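Local structure of acyl-CoA dehydrogenase (Bacillus anthracis, 3OWA) at the interface of chains A and B. The protein is an FAD-dependent flavoenzyme of the acyl-CoA dehydrogenase family that oxidises acyl-CoA thioesters by introducing an alpha,beta double bond. Coordinates in Å, arbitrary orientation; residue numbers count along the deposited sequence, not the author numbering. Chains: chain A/B, Acyl-CoA dehydrogenase.

The interface of chains A and B. Residues chain A 492, 549, 552-553; chain B 576-577, 579.
A:Ala553 and B:Ile579 meet methyl to methyl where the C-terminal end of helix 526-554, in the second segment of the acyl-CoA dehydrogenase C-terminal domain family, packs against the start of helix 578-592 of the other chain. The separation of A:Ala553 CB and B:Ile579 CD1 is 3.6 Å. The isoleucine reaches across with its longer branch extended (chi2 178°), which carries CD1 on to the A:Glu549 side chain; the CG methylene of A:Glu549 is the nearest part, in loose contact at 4.1 Å from B:Ile579 CD1. A:Ile492, on helix 490-520, lies beyond the tip, its CG1 4.5 Å from B:Ile579 CD1. Towards the preceding loop, the short branch of A:Ile552 rests against the B:Leu576 carbonyl. A:Ile552 CG2 also lies 3.8 Å from B:Asn577 CA.

Polar contact between the chains runs through water, with no direct hydrogen bond or salt bridge in this patch. The B:Asn577 carboxamide, its CG anti to the backbone N (chi1 -173°), lies against the backbone of A:Ile552 and A:Ala553. B:Asn577 OD1 is 2.9 Å from a water that sits 2.7 Å from A:Glu549 O. On the amide side, B:Asn577 ND2 donates a nearly straight bond (167° at H) to a second water, which lies 3.0 Å from A:Ala553 O. The two waters link both ends of the carboxamide to main-chain carbonyls near the helix end, which should limit its rotation. Two-fold symmetry repeats the patch with the chains exchanged, consistent with a homodimer, although the structure alone does not show that this is the biological assembly.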
ATOM      1  N   ILE A 492      -3.987 -14.606  16.170  1.00 38.79           N
ATOM      2  CA  ILE A 492      -5.298 -15.241  16.140  1.00 39.89           C
ATOM      3  C   ILE A 492      -6.433 -14.226  16.261  1.00 39.20           C
ATOM      4  O   ILE A 492      -7.414 -14.309  15.518  1.00 38.52           O
ATOM      5  CB  ILE A 492      -5.416 -16.360  17.256  1.00 41.09           C
ATOM      6  CG1 ILE A 492      -4.672 -17.620  16.831  1.00 43.46           C
ATOM      7  CG2 ILE A 492      -6.869 -16.685  17.595  1.00 43.34           C
ATOM      8  CD1 ILE A 492      -4.546 -18.640  17.986  1.00 50.45           C
ATOM      9  N   GLU A 549      -5.729 -20.715   8.936  1.00 41.66           N
ATOM     10  CA  GLU A 549      -4.559 -20.308   9.724  1.00 42.63           C
ATOM     11  C   GLU A 549      -4.843 -20.379  11.221  1.00 42.08           C
ATOM     12  O   GLU A 549      -4.004 -20.833  12.004  1.00 42.34           O
ATOM     13  CB  GLU A 549      -4.063 -18.882   9.360  1.00 41.91           C
ATOM     14  CG  GLU A 549      -2.771 -18.511  10.123  1.00 45.37           C
ATOM     15  CD  GLU A 549      -2.212 -17.123   9.778  1.00 51.71           C
ATOM     16  OE1 GLU A 549      -2.825 -16.103  10.144  1.00 53.93           O
ATOM     17  OE2 GLU A 549      -1.133 -17.047   9.155  1.00 54.81           O
ATOM     18  N   ILE A 552      -5.187 -24.235  12.367  1.00 46.59           N
ATOM     19  CA  ILE A 552      -3.863 -24.811  12.428  1.00 46.97           C
ATOM     20  C   ILE A 552      -3.048 -24.323  13.636  1.00 48.17           C
ATOM     21  O   ILE A 552      -2.185 -25.045  14.135  1.00 47.86           O
ATOM     22  CB  ILE A 552      -3.080 -24.529  11.127  1.00 45.92           C
ATOM     23  CG1 ILE A 552      -3.763 -25.208   9.929  1.00 46.22           C
ATOM     24  CG2 ILE A 552      -1.638 -24.984  11.247  1.00 45.10           C
ATOM     25  CD1 ILE A 552      -3.265 -24.678   8.570  1.00 44.82           C
ATOM     26  N   ALA A 553      -3.296 -23.094  14.081  1.00 48.49           N
ATOM     27  CA  ALA A 553      -2.568 -22.552  15.218  1.00 50.32           C
ATOM     28  C   ALA A 553      -3.183 -23.032  16.532  1.00 52.67           C
ATOM     29  O   ALA A 553      -2.566 -22.937  17.593  1.00 53.08           O
ATOM     30  CB  ALA A 553      -2.581 -21.033  15.173  1.00 49.22           C
TER
ATOM     31  N   LEU B 576       1.974 -26.084   7.452  1.00 48.48           N
ATOM     32  CA  LEU B 576       2.748 -25.731   8.627  1.00 48.02           C
ATOM     33  C   LEU B 576       1.975 -24.746   9.490  1.00 47.03           C
ATOM     34  O   LEU B 576       1.092 -24.027   8.997  1.00 46.69           O
ATOM     35  CB  LEU B 576       4.072 -25.082   8.195  1.00 47.93           C
ATOM     36  CG  LEU B 576       5.040 -25.958   7.397  1.00 49.71           C
ATOM     37  CD1 LEU B 576       6.237 -25.169   6.925  1.00 49.04           C
ATOM     38  CD2 LEU B 576       5.459 -27.192   8.236  1.00 47.72           C
ATOM     39  N   ASN B 577       2.324 -24.714  10.773  1.00 46.14           N
ATOM     40  CA  ASN B 577       1.883 -23.663  11.678  1.00 45.09           C
ATOM     41  C   ASN B 577       2.904 -22.520  11.663  1.00 43.65           C
ATOM     42  O   ASN B 577       3.927 -22.585  12.327  1.00 43.02           O
ATOM     43  CB  ASN B 577       1.682 -24.218  13.101  1.00 45.54           C
ATOM     44  CG  ASN B 577       1.066 -23.204  14.050  1.00 45.84           C
ATOM     45  OD1 ASN B 577       0.582 -22.124  13.647  1.00 45.94           O
ATOM     46  ND2 ASN B 577       1.098 -23.531  15.323  1.00 44.14           N
ATOM     47  N   ILE B 579       2.683 -19.334  12.682  1.00 42.77           N
ATOM     48  CA  ILE B 579       2.615 -18.341  13.767  1.00 42.37           C
ATOM     49  C   ILE B 579       3.794 -18.439  14.762  1.00 42.67           C
ATOM     50  O   ILE B 579       4.480 -17.436  15.004  1.00 41.85           O
ATOM     51  CB  ILE B 579       1.204 -18.341  14.451  1.00 42.63           C
ATOM     52  CG1 ILE B 579       0.146 -17.876  13.433  1.00 42.89           C
ATOM     53  CG2 ILE B 579       1.200 -17.477  15.725  1.00 42.63           C
ATOM     54  CD1 ILE B 579      -1.282 -17.864  13.936  1.00 47.34           C
TER
HETATM   55  O   HOH W   1      -1.379 -21.214  11.687  1.00 48.16           O
HETATM   56  O   HOH W   2       0.264 -21.904  17.597  1.00 65.50           O